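Local structure of putative pore-forming toxin (Bacteroides vulgatus ATCC 8482, 3KOG) at residues A[24-29]-A[156-161]; A[76-81]-A[217-222]; A[126-131]-A[179-184]; A[150-155]-A[207-212]. The protein is of unknown function but may be a pore-forming toxin, probably exported as a lipoprotein and built largely of beta strands. All coordinates share one frame; numbering follows the deposited sequence.

Interaction 1 (A[24-29]-A[156-161])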
loop_
_atom_site.group_PDB
_atom_site.type_symbol
_atom_site.label_atom_id
_atom_site.label_comp_id
_atom_site.label_asym_id
_atom_site.label_seq_id
_atom_site.Cartn_x
_atom_site.Cartn_y
_atom_site.Cartn_z
ATOM N N VAL A 24 0.754 -10.701 3.372
ATOM C CA VAL A 24 0.227 -11.939 2.846
ATOM C C VAL A 24 1.420 -12.934 2.835
ATOM O O VAL A 24 2.449 -12.627 2.194
ATOM C CB VAL A 24 -0.270 -11.749 1.420
ATOM C CG1 VAL A 24 -0.797 -13.093 0.858
ATOM C CG2 VAL A 24 -1.334 -10.618 1.326
ATOM N N VAL A 25 1.318 -14.058 3.566
ATOM C CA VAL A 25 2.450 -15.008 3.705
ATOM C C VAL A 25 2.145 -16.238 2.845
ATOM O O VAL A 25 1.093 -16.911 3.041
ATOM C CB VAL A 25 2.699 -15.458 5.170
ATOM C CG1 VAL A 25 3.964 -16.361 5.274
ATOM C CG2 VAL A 25 2.819 -14.218 6.106
ATOM N N ILE A 26 3.065 -16.539 1.930
ATOM C CA ILE A 26 2.910 -17.652 0.997
ATOM C C ILE A 26 3.941 -18.733 1.262
ATOM O O ILE A 26 5.156 -18.485 1.279
ATOM C CB ILE A 26 3.042 -17.203 -0.483
ATOM C CG1 ILE A 26 2.032 -16.127 -0.816
ATOM C CG2 ILE A 26 2.962 -18.423 -1.486
ATOM C CD1 ILE A 26 0.526 -16.487 -0.585
ATOM N N ASP A 27 3.453 -19.948 1.446
ATOM C CA ASP A 27 4.311 -21.065 1.560
ATOM C C ASP A 27 4.613 -21.545 0.129
ATOM O O ASP A 27 3.744 -22.081 -0.530
ATOM C CB ASP A 27 3.601 -22.149 2.349
ATOM C CG ASP A 27 4.383 -23.417 2.438
ATOM O OD1 ASP A 27 5.531 -23.532 1.962
ATOM O OD2 ASP A 27 3.823 -24.337 3.032
ATOM N N ALA A 28 5.833 -21.346 -0.298
ATOM C CA ALA A 28 6.262 -21.578 -1.688
ATOM C C ALA A 28 6.284 -23.044 -2.015
ATOM O O ALA A 28 6.270 -23.435 -3.207
ATOM C CB ALA A 28 7.669 -20.963 -1.907
ATOM N N THR A 29 6.363 -23.876 -0.988
ATOM C CA THR A 29 6.502 -25.274 -1.256
ATOM C C THR A 29 5.201 -25.824 -1.793
ATOM O O THR A 29 5.184 -26.774 -2.588
ATOM C CB THR A 29 7.087 -26.037 -0.049
ATOM O OG1 THR A 29 6.236 -25.898 1.057
ATOM C CG2 THR A 29 8.510 -25.434 0.286
ATOM N N ILE A 156 7.106 -17.253 -8.096
ATOM C CA ILE A 156 6.762 -16.285 -9.137
ATOM C C ILE A 156 5.253 -16.059 -9.221
ATOM O O ILE A 156 4.808 -14.921 -9.282
ATOM C CB ILE A 156 7.375 -16.657 -10.531
ATOM C CG1 ILE A 156 8.883 -16.764 -10.368
ATOM C CG2 ILE A 156 7.029 -15.558 -11.551
ATOM C CD1 ILE A 156 9.718 -17.444 -11.563
ATOM N N ASP A 157 4.479 -17.138 -9.158
ATOM C CA ASP A 157 3.002 -17.052 -9.239
ATOM C C ASP A 157 2.373 -16.253 -8.094
ATOM O O ASP A 157 1.299 -15.707 -8.234
ATOM C CB ASP A 157 2.381 -18.461 -9.244
ATOM C CG ASP A 157 2.669 -19.226 -10.520
ATOM O OD1 ASP A 157 3.099 -18.593 -11.517
ATOM O OD2 ASP A 157 2.464 -20.465 -10.533
ATOM N N ALA A 158 3.071 -16.174 -6.977
ATOM C CA ALA A 158 2.595 -15.492 -5.793
ATOM C C ALA A 158 2.472 -14.013 -6.061
ATOM O O ALA A 158 1.655 -13.350 -5.429
ATOM C CB ALA A 158 3.540 -15.756 -4.612
ATOM N N TYR A 159 3.256 -13.501 -7.014
ATOM C CA TYR A 159 3.218 -12.116 -7.450
ATOM C C TYR A 159 2.287 -11.857 -8.655
ATOM O O TYR A 159 2.214 -10.704 -9.164
ATOM C CB TYR A 159 4.650 -11.629 -7.772
ATOM C CG TYR A 159 5.515 -11.567 -6.558
ATOM C CD1 TYR A 159 6.234 -12.665 -6.176
ATOM C CD2 TYR A 159 5.579 -10.435 -5.749
ATOM C CE1 TYR A 159 6.984 -12.660 -5.073
ATOM C CE2 TYR A 159 6.395 -10.423 -4.633
ATOM C CZ TYR A 159 7.086 -11.549 -4.308
ATOM O OH TYR A 159 7.905 -11.625 -3.202
ATOM N N ASN A 160 1.606 -12.913 -9.109
ATOM C CA ASN A 160 0.768 -12.854 -10.302
ATOM C C ASN A 160 -0.673 -13.167 -10.005
ATOM O O ASN A 160 -1.316 -13.771 -10.833
ATOM C CB ASN A 160 1.275 -13.836 -11.360
ATOM C CG ASN A 160 0.875 -13.429 -12.756
ATOM O OD1 ASN A 160 0.834 -12.229 -13.079
ATOM N ND2 ASN A 160 0.512 -14.398 -13.565
ATOM N N LYS A 161 -1.195 -12.737 -8.859
ATOM C CA LYS A 161 -2.567 -13.090 -8.480
ATOM C C LYS A 161 -3.616 -12.199 -9.163
ATOM O O LYS A 161 -4.795 -12.560 -9.250
ATOM C CB LYS A 161 -2.726 -13.070 -6.953
ATOM C CG LYS A 161 -1.874 -14.157 -6.253
ATOM C CD LYS A 161 -2.178 -14.288 -4.765
ATOM C CE LYS A 161 -1.315 -15.368 -4.122
ATOM N NZ LYS A 161 -1.786 -16.728 -4.490
#
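I26 meets A158 and K161 where strand 18-27 packs against the last part of helix 150-158 and the loop that follows, a contact without any hydrogen bond between the two segments. Residues 24-29 lie in a region assigned to a domain family of unknown function in the transthyretin clan, and their strand lies in the large mixed sheet, alongside strand 85-94. From its CB, which points toward segment 156-161, the isoleucine divides into two arms. CG1 reaches the methyl CB of A158 at 4.1 Å, and the other branch, CG2, lies just as far from that methyl, also at 4.1 Å. The small alanine therefore sits across the fork of the beta-branched side chain. The torsion responsible sets CG2 opposite the backbone N and CG1 opposite the carbonyl carbon (chi1 -57°). Beyond CG1, the tip CD1 turns to the aliphatic part of K161 and comes 4.1 Å from its CE, the two side chains lying alongside and pointing opposite ways; K161 was modelled in two conformations, so this last touch holds for one of them and is less certain. I93 of strand 85-94 also touches A158. The strand ends just beyond I26 in an Asx turn. There D27 OD1 accepts the backbone N-H of T29 at 3.1 Å (N-H...O 152°), the donor standing above the carboxylate plane. T29 OG1 reaches the same D27 OD1 from the same face, on its syn side but tilted 29° out of the carboxylate plane, at 2.6 Å.

Interaction 2 (A[76-81]-A[217-222])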
loop_
_atom_site.group_PDB
_atom_site.type_symbol
_atom_site.label_atom_id
_atom_site.label_comp_id
_atom_site.label_asym_id
_atom_site.label_seq_id
_atom_site.Cartn_x
_atom_site.Cartn_y
_atom_site.Cartn_z
ATOM N N THR A 76 7.836 0.264 1.708
ATOM C CA THR A 76 8.099 1.711 1.973
ATOM C C THR A 76 6.720 2.370 2.113
ATOM O O THR A 76 5.904 2.327 1.192
ATOM C CB THR A 76 8.942 2.329 0.843
ATOM O OG1 THR A 76 10.211 1.713 0.870
ATOM C CG2 THR A 76 9.109 3.906 1.062
ATOM N N ILE A 77 6.411 2.864 3.285
ATOM C CA ILE A 77 5.269 3.768 3.484
ATOM C C ILE A 77 5.628 5.069 2.771
ATOM O O ILE A 77 6.726 5.652 3.000
ATOM C CB ILE A 77 5.052 4.054 5.023
ATOM C CG1 ILE A 77 4.755 2.789 5.810
ATOM C CG2 ILE A 77 3.965 5.151 5.297
ATOM C CD1 ILE A 77 4.888 3.007 7.355
ATOM N N PRO A 78 4.725 5.590 1.910
ATOM C CA PRO A 78 4.973 6.867 1.294
ATOM C C PRO A 78 4.826 8.035 2.275
ATOM O O PRO A 78 4.122 7.922 3.264
ATOM C CB PRO A 78 3.901 6.944 0.224
ATOM C CG PRO A 78 2.694 6.191 0.885
ATOM C CD PRO A 78 3.353 5.072 1.635
ATOM N N ALA A 79 5.464 9.166 1.946
ATOM C CA ALA A 79 5.279 10.390 2.682
ATOM C C ALA A 79 3.858 10.887 2.426
ATOM O O ALA A 79 3.453 10.983 1.270
ATOM C CB ALA A 79 6.309 11.441 2.211
ATOM N N LEU A 80 3.103 11.154 3.483
ATOM C CA LEU A 80 1.689 11.506 3.351
ATOM C C LEU A 80 1.431 12.755 4.157
ATOM O O LEU A 80 1.956 12.882 5.260
ATOM C CB LEU A 80 0.761 10.393 3.837
ATOM C CG LEU A 80 0.721 9.092 3.034
ATOM C CD1 LEU A 80 -0.340 8.206 3.690
ATOM C CD2 LEU A 80 0.427 9.304 1.534
ATOM N N LYS A 81 0.624 13.655 3.582
ATOM C CA LYS A 81 0.176 14.902 4.182
ATOM C C LYS A 81 -1.143 14.638 4.937
ATOM O O LYS A 81 -1.750 13.569 4.843
ATOM C CB LYS A 81 -0.072 15.957 3.111
ATOM C CG LYS A 81 1.093 16.223 2.125
ATOM C CD LYS A 81 2.304 16.720 2.838
ATOM N N ASN A 217 -1.708 0.029 -5.953
ATOM C CA ASN A 217 -2.400 0.373 -4.710
ATOM C C ASN A 217 -2.988 1.786 -4.821
ATOM O O ASN A 217 -2.675 2.497 -5.756
ATOM C CB ASN A 217 -1.492 0.241 -3.478
ATOM C CG ASN A 217 -0.407 1.291 -3.404
ATOM O OD1 ASN A 217 0.419 1.407 -4.293
ATOM N ND2 ASN A 217 -0.407 2.067 -2.322
ATOM N N THR A 218 -3.799 2.162 -3.862
ATOM C CA THR A 218 -4.598 3.381 -3.998
ATOM C C THR A 218 -4.359 4.307 -2.807
ATOM O O THR A 218 -4.297 3.832 -1.650
ATOM C CB THR A 218 -6.041 3.030 -4.146
ATOM O OG1 THR A 218 -6.243 2.160 -5.278
ATOM C CG2 THR A 218 -6.942 4.290 -4.320
ATOM N N ILE A 219 -4.133 5.594 -3.126
ATOM C CA ILE A 219 -4.066 6.679 -2.140
ATOM C C ILE A 219 -5.244 7.676 -2.338
ATOM O O ILE A 219 -5.518 8.107 -3.479
ATOM C CB ILE A 219 -2.721 7.357 -2.207
ATOM C CG1 ILE A 219 -1.605 6.378 -1.745
ATOM C CG2 ILE A 219 -2.684 8.611 -1.321
ATOM C CD1 ILE A 219 -0.188 6.937 -1.999
ATOM N N VAL A 220 -5.948 7.992 -1.257
ATOM C CA VAL A 220 -7.093 8.914 -1.286
ATOM C C VAL A 220 -6.647 10.199 -0.546
ATOM O O VAL A 220 -6.069 10.130 0.560
ATOM C CB VAL A 220 -8.315 8.292 -0.552
ATOM C CG1 VAL A 220 -9.570 9.244 -0.628
ATOM C CG2 VAL A 220 -8.647 6.970 -1.145
ATOM N N SER A 221 -6.952 11.358 -1.120
ATOM C CA SER A 221 -6.418 12.638 -0.636
ATOM C C SER A 221 -7.565 13.645 -0.603
ATOM O O SER A 221 -7.856 14.254 -1.634
ATOM C CB SER A 221 -5.350 13.109 -1.569
ATOM O OG SER A 221 -4.297 12.169 -1.678
ATOM N N PRO A 222 -8.274 13.745 0.527
ATOM C CA PRO A 222 -9.281 14.810 0.659
ATOM C C PRO A 222 -8.580 16.173 0.750
ATOM O O PRO A 222 -7.539 16.285 1.394
ATOM C CB PRO A 222 -9.994 14.480 1.967
ATOM C CG PRO A 222 -9.475 13.079 2.364
ATOM C CD PRO A 222 -8.143 12.960 1.752
#
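The pyrrolidine ring of P78 meets I219 through its outer corner, with CG of the proline 4.1 Å from the tip CD1 of the isoleucine. F19 of strand 18-27 also packs on this ring, and a molecule of 2-methylpentane-2,4-diol, probably from the crystallisation liquor, is bound about 4 Å from the proline side chain. The side chains of P78 and I219 pass alongside each other, pointing opposite ways, and do not meet head on. The second touch uses the other branch of the isoleucine: L80 CD2 lies 4.3 Å from I219 CG2. One side chain thus serves two partners, since a chi1 of -67° sends CG1 to the backbone N side and CG2 to the carbonyl side, while the extended chi2 (171°) carries CD1 out to the proline. I219 was deposited in two conformers, and these contacts belong to one of them. In the fold, this is packing of the loop that leaves the three-stranded antiparallel sheet against a strand of the large mixed sheet. Residues 78-81 follow strand 69-77, an outer strand of the smaller sheet, whereas I219 lies on strand 207-225. Both sides are held by backbone hydrogen bonds to their surroundings, I219 with D186 of strand 179-198 and L80 with L55. F19 packs on L80 as well as on P78, and A17 touches the same leucine.

Interaction 3 (A[126-131]-A[179-184])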
loop_
_atom_site.group_PDB
_atom_site.type_symbol
_atom_site.label_atom_id
_atom_site.label_comp_id
_atom_site.label_asym_id
_atom_site.label_seq_id
_atom_site.Cartn_x
_atom_site.Cartn_y
_atom_site.Cartn_z
ATOM N N TYR A 126 -17.672 19.700 9.110
ATOM C CA TYR A 126 -18.487 18.534 9.232
ATOM C C TYR A 126 -17.855 17.346 8.517
ATOM O O TYR A 126 -16.865 17.494 7.788
ATOM C CB TYR A 126 -19.919 18.846 8.742
ATOM C CG TYR A 126 -20.000 19.248 7.307
ATOM C CD1 TYR A 126 -20.108 18.279 6.324
ATOM C CD2 TYR A 126 -19.963 20.595 6.924
ATOM C CE1 TYR A 126 -20.164 18.619 4.983
ATOM C CE2 TYR A 126 -20.025 20.959 5.565
ATOM C CZ TYR A 126 -20.130 19.951 4.603
ATOM O OH TYR A 126 -20.196 20.223 3.261
ATOM N N TYR A 127 -18.402 16.160 8.794
ATOM C CA TYR A 127 -17.997 14.934 8.143
ATOM C C TYR A 127 -18.820 14.669 6.883
ATOM O O TYR A 127 -20.023 14.901 6.857
ATOM C CB TYR A 127 -18.163 13.738 9.084
ATOM C CG TYR A 127 -17.175 13.707 10.227
ATOM C CD1 TYR A 127 -15.808 13.573 9.981
ATOM C CD2 TYR A 127 -17.604 13.796 11.554
ATOM C CE1 TYR A 127 -14.896 13.540 11.007
ATOM C CE2 TYR A 127 -16.692 13.754 12.598
ATOM C CZ TYR A 127 -15.338 13.622 12.310
ATOM O OH TYR A 127 -14.430 13.584 13.336
ATOM N N ILE A 128 -18.172 14.140 5.856
ATOM C CA ILE A 128 -18.851 13.745 4.633
ATOM C C ILE A 128 -18.490 12.286 4.368
ATOM O O ILE A 128 -17.555 11.742 4.971
ATOM C CB ILE A 128 -18.511 14.728 3.433
ATOM C CG1 ILE A 128 -19.565 14.660 2.321
ATOM C CG2 ILE A 128 -17.141 14.478 2.830
ATOM C CD1 ILE A 128 -19.478 15.814 1.298
ATOM N N THR A 129 -19.302 11.631 3.534
ATOM C CA THR A 129 -19.052 10.264 3.117
ATOM C C THR A 129 -18.384 10.295 1.767
ATOM O O THR A 129 -18.814 11.025 0.841
ATOM C CB THR A 129 -20.345 9.403 3.028
ATOM O OG1 THR A 129 -20.786 9.085 4.351
ATOM C CG2 THR A 129 -20.102 8.082 2.238
ATOM N N VAL A 130 -17.338 9.488 1.679
ATOM C CA VAL A 130 -16.549 9.319 0.485
ATOM C C VAL A 130 -16.494 7.834 0.166
ATOM O O VAL A 130 -15.909 7.045 0.907
ATOM C CB VAL A 130 -15.131 9.876 0.704
ATOM C CG1 VAL A 130 -14.257 9.654 -0.541
ATOM C CG2 VAL A 130 -15.238 11.367 1.080
ATOM N N THR A 131 -17.149 7.465 -0.924
ATOM C CA THR A 131 -17.021 6.117 -1.434
ATOM C C THR A 131 -16.094 6.123 -2.644
ATOM O O THR A 131 -16.246 6.929 -3.563
ATOM C CB THR A 131 -18.382 5.490 -1.745
ATOM O OG1 THR A 131 -19.226 5.644 -0.599
ATOM C CG2 THR A 131 -18.210 4.007 -2.045
ATOM N N SER A 179 -14.030 26.419 3.241
ATOM C CA SER A 179 -13.184 25.494 2.465
ATOM C C SER A 179 -13.801 25.119 1.136
ATOM O O SER A 179 -15.008 24.922 1.038
ATOM C CB SER A 179 -12.925 24.211 3.257
ATOM O OG SER A 179 -12.232 23.274 2.458
ATOM N N ARG A 180 -12.954 25.053 0.122
ATOM C CA ARG A 180 -13.275 24.473 -1.168
ATOM C C ARG A 180 -12.799 23.034 -1.065
ATOM O O ARG A 180 -11.587 22.761 -1.025
ATOM C CB ARG A 180 -12.538 25.225 -2.279
ATOM C CG ARG A 180 -12.773 24.715 -3.665
ATOM C CD ARG A 180 -11.964 25.508 -4.669
ATOM N NE ARG A 180 -12.579 25.439 -5.978
ATOM C CZ ARG A 180 -13.676 26.107 -6.342
ATOM N NH1 ARG A 180 -14.313 26.927 -5.488
ATOM N NH2 ARG A 180 -14.156 25.938 -7.573
ATOM N N PHE A 181 -13.755 22.126 -0.962
ATOM C CA PHE A 181 -13.485 20.725 -0.679
ATOM C C PHE A 181 -13.641 19.865 -1.905
ATOM O O PHE A 181 -14.600 20.021 -2.665
ATOM C CB PHE A 181 -14.426 20.244 0.438
ATOM C CG PHE A 181 -14.321 18.759 0.742
ATOM C CD1 PHE A 181 -13.386 18.291 1.646
ATOM C CD2 PHE A 181 -15.126 17.835 0.083
ATOM C CE1 PHE A 181 -13.246 16.893 1.876
ATOM C CE2 PHE A 181 -15.030 16.470 0.338
ATOM C CZ PHE A 181 -14.072 15.999 1.233
ATOM N N SER A 182 -12.750 18.894 -2.051
ATOM C CA SER A 182 -12.783 17.908 -3.092
ATOM C C SER A 182 -11.967 16.689 -2.684
ATOM O O SER A 182 -11.270 16.699 -1.665
ATOM C CB SER A 182 -12.255 18.475 -4.422
ATOM O OG SER A 182 -10.884 18.835 -4.325
ATOM N N VAL A 183 -12.054 15.641 -3.489
ATOM C CA VAL A 183 -11.277 14.441 -3.180
ATOM C C VAL A 183 -10.493 13.998 -4.412
ATOM O O VAL A 183 -11.042 13.871 -5.468
ATOM C CB VAL A 183 -12.195 13.310 -2.682
ATOM C CG1 VAL A 183 -11.366 12.063 -2.315
ATOM C CG2 VAL A 183 -13.011 13.784 -1.474
ATOM N N PHE A 184 -9.211 13.711 -4.223
ATOM C CA PHE A 184 -8.401 12.981 -5.201
ATOM C C PHE A 184 -8.265 11.508 -4.831
ATOM O O PHE A 184 -8.187 11.152 -3.665
ATOM C CB PHE A 184 -6.994 13.575 -5.350
ATOM C CG PHE A 184 -6.946 14.924 -5.975
ATOM C CD1 PHE A 184 -7.132 16.078 -5.212
ATOM C CD2 PHE A 184 -6.622 15.052 -7.305
ATOM C CE1 PHE A 184 -7.049 17.362 -5.821
ATOM C CE2 PHE A 184 -6.570 16.302 -7.910
ATOM C CZ PHE A 184 -6.780 17.449 -7.142
#
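Apolar packing between two strands that share no hydrogen bond with each other joins I128 and V130 to F181 and V183, within the curled mixed sheet that makes up most of this beta-rich fold. The strands run in roughly the same direction, but each finds its backbone partners on another neighbour: I128 and V130 bond to V173 and L170 of strand 162-175, while S179 pairs with N120 and R180 with E225. What spans the gap is therefore side chain alone, and the gap narrows along the strands, from 10.3 Å between the CA atoms of I128 and F181 to 8.2 Å between those of V130 and V183. At the wider end the phenyl ring of F181 bridges the distance. The methyl CG2 of I128 approaches its far corner, 3.8 Å from CZ, and stands equally close to the adjoining CE2, the two side chains crossing obliquely. CG1 of I128 lies opposite the backbone N (chi1 -159°), which leaves CG2 in the crowded position between N and carbonyl carbon. V183 and F181 are backed in turn by strand 207-225, through V220 and N224 respectively, and K118 of strand 98-120 touches I128. At the narrower end the two valines reach toward each other tip to tip, both with CG1 opposite the backbone N. Their methyls consequently meet in two matched pairs, CG1 of V130 with CG1 of V183 at 4.2 Å and CG2 of V130 with CG2 of V183, also at 4.2 Å.

Interaction 4 (A[150-155]-A[207-212])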
loop_
_atom_site.group_PDB
_atom_site.type_symbol
_atom_site.label_atom_id
_atom_site.label_comp_id
_atom_site.label_asym_id
_atom_site.label_seq_id
_atom_site.Cartn_x
_atom_site.Cartn_y
_atom_site.Cartn_z
ATOM N N SER A 150 8.854 -26.614 -9.254
ATOM C CA SER A 150 7.532 -26.098 -8.849
ATOM C C SER A 150 7.651 -25.035 -7.744
ATOM O O SER A 150 6.839 -24.135 -7.661
ATOM C CB SER A 150 6.607 -27.259 -8.426
ATOM O OG SER A 150 7.103 -27.973 -7.283
ATOM N N GLU A 151 8.642 -25.160 -6.877
ATOM C CA GLU A 151 8.830 -24.218 -5.761
ATOM C C GLU A 151 9.149 -22.814 -6.327
ATOM O O GLU A 151 8.556 -21.807 -5.912
ATOM C CB GLU A 151 9.956 -24.719 -4.845
ATOM C CG GLU A 151 9.880 -24.156 -3.449
ATOM C CD GLU A 151 11.017 -24.525 -2.548
ATOM O OE1 GLU A 151 11.810 -25.407 -2.887
ATOM O OE2 GLU A 151 11.108 -23.917 -1.458
ATOM N N ILE A 152 10.064 -22.778 -7.303
ATOM C CA ILE A 152 10.426 -21.531 -7.973
ATOM C C ILE A 152 9.179 -20.960 -8.686
ATOM O O ILE A 152 8.848 -19.764 -8.555
ATOM C CB ILE A 152 11.578 -21.713 -8.944
ATOM C CG1 ILE A 152 12.881 -21.964 -8.163
ATOM C CG2 ILE A 152 11.684 -20.461 -9.836
ATOM C CD1 ILE A 152 14.070 -22.465 -9.042
ATOM N N LYS A 153 8.462 -21.832 -9.387
ATOM C CA LYS A 153 7.234 -21.411 -10.073
ATOM C C LYS A 153 6.196 -20.859 -9.096
ATOM O O LYS A 153 5.515 -19.871 -9.405
ATOM C CB LYS A 153 6.647 -22.542 -10.944
ATOM C CG LYS A 153 7.580 -22.896 -12.122
ATOM C CD LYS A 153 7.010 -23.984 -13.080
ATOM C CE LYS A 153 6.853 -25.327 -12.403
ATOM N NZ LYS A 153 6.520 -26.462 -13.398
ATOM N N ASN A 154 6.077 -21.471 -7.921
ATOM C CA ASN A 154 5.112 -21.004 -6.924
ATOM C C ASN A 154 5.421 -19.595 -6.408
ATOM O O ASN A 154 4.506 -18.765 -6.168
ATOM C CB ASN A 154 5.049 -21.993 -5.731
ATOM C CG ASN A 154 4.304 -23.282 -6.071
ATOM O OD1 ASN A 154 3.554 -23.308 -7.029
ATOM N ND2 ASN A 154 4.512 -24.343 -5.294
ATOM N N ILE A 155 6.716 -19.358 -6.194
ATOM C CA ILE A 155 7.202 -18.053 -5.796
ATOM C C ILE A 155 6.815 -16.987 -6.824
ATOM O O ILE A 155 6.267 -15.916 -6.493
ATOM C CB ILE A 155 8.750 -18.089 -5.575
ATOM C CG1 ILE A 155 9.109 -18.993 -4.406
ATOM C CG2 ILE A 155 9.262 -16.671 -5.247
ATOM C CD1 ILE A 155 10.632 -19.227 -4.125
ATOM N N PRO A 207 21.658 -16.498 -7.386
ATOM C CA PRO A 207 20.377 -16.156 -8.010
ATOM C C PRO A 207 20.046 -17.216 -9.059
ATOM O O PRO A 207 20.908 -17.585 -9.837
ATOM C CB PRO A 207 20.616 -14.783 -8.645
ATOM C CG PRO A 207 22.129 -14.579 -8.672
ATOM C CD PRO A 207 22.756 -15.566 -7.739
ATOM N N VAL A 208 18.831 -17.749 -9.004
ATOM C CA VAL A 208 18.367 -18.786 -9.911
ATOM C C VAL A 208 17.243 -18.310 -10.843
ATOM O O VAL A 208 16.816 -19.071 -11.701
ATOM C CB VAL A 208 17.869 -20.070 -9.165
ATOM C CG1 VAL A 208 18.961 -20.670 -8.390
ATOM C CG2 VAL A 208 16.660 -19.788 -8.249
ATOM N N ALA A 209 16.752 -17.084 -10.660
ATOM C CA ALA A 209 15.746 -16.514 -11.559
ATOM C C ALA A 209 15.521 -15.012 -11.256
ATOM O O ALA A 209 15.787 -14.544 -10.142
ATOM C CB ALA A 209 14.427 -17.282 -11.380
ATOM N N SER A 210 15.000 -14.287 -12.254
ATOM C CA SER A 210 14.640 -12.869 -12.096
ATOM C C SER A 210 13.269 -12.637 -12.718
ATOM O O SER A 210 12.960 -13.185 -13.763
ATOM C CB SER A 210 15.662 -11.978 -12.797
ATOM O OG SER A 210 15.266 -10.641 -12.666
ATOM N N PHE A 211 12.455 -11.840 -12.072
ATOM C CA PHE A 211 11.131 -11.515 -12.614
ATOM C C PHE A 211 10.749 -10.105 -12.210
ATOM O O PHE A 211 11.308 -9.543 -11.220
ATOM C CB PHE A 211 10.090 -12.548 -12.193
ATOM C CG PHE A 211 9.839 -12.612 -10.690
ATOM C CD1 PHE A 211 10.692 -13.311 -9.873
ATOM C CD2 PHE A 211 8.743 -12.003 -10.150
ATOM C CE1 PHE A 211 10.482 -13.393 -8.499
ATOM C CE2 PHE A 211 8.496 -12.081 -8.789
ATOM C CZ PHE A 211 9.379 -12.786 -7.969
ATOM N N THR A 212 9.848 -9.511 -13.004
ATOM C CA THR A 212 9.439 -8.132 -12.787
ATOM C C THR A 212 7.940 -8.079 -12.524
ATOM O O THR A 212 7.151 -8.710 -13.232
ATOM C CB THR A 212 9.806 -7.256 -14.003
ATOM O OG1 THR A 212 11.231 -7.321 -14.219
ATOM C CG2 THR A 212 9.353 -5.783 -13.763
#
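I152 spreads over two successive residues of strand 207-225, V208 and A209. Its tip CD1 comes to 3.8 Å from CG2 of V208, the two side chains meeting at a slant, and its branch methyl CG2 lies 4.5 Å from CB of A209, a looser touch. The isoleucine is extended beyond CB (chi2 168°), which puts CD1 at the valine while CG2 remains near the helix backbone and faces the alanine. That two consecutive strand residues can both turn toward one helix side chain follows from a classic beta bulge: V208 and A209 sit together opposite I196 of strand 179-198, and both make backbone hydrogen bonds to it. V208 has a psi of -5° here, far from the extended values of a strand, breaking the usual reversal of direction along it. A second shell backs both sides. F98 touches I152 and V208 alike, and so lies against both partners of the closest pair; Y145 likewise packs on I152 and A209. The carboxylate of E151 is bound through OE1 to N97 and through OE2 to S95, tying the helix to the loop after strand 85-94. Further along, the ring of F211 meets that of Y194, their planes about 15° apart. Helix 150-158, the one helix of the chain, thus lies with I152 turned to the start of strand 207-225, beside strand 179-198, and with F98 of strand 98-120 packed on it.

From the N terminus, interaction 1 opens first, at 24-29, and closes at 156-161, bringing strand 18-27 to helix 150-158 and the loop after it. Interaction 2 starts at 76-81 and closes last, at 217-222; within its loop lie both interaction 3 (126-131 to 179-184), which joins strands 126-143 and 179-198, and interaction 4 (150-155 to 207-212); these two cross each other. Interaction 1 crosses all three. In space, interactions 1 and 4 share the helix and touch, as where Y159 meets F211, whereas interaction 3 lies beyond the chain's centre, about 44 Å from interaction 4 between centres. Interaction 2 touches interaction 3 through S221 and F184, and long strand 207-225 runs from interaction 4 to interaction 2.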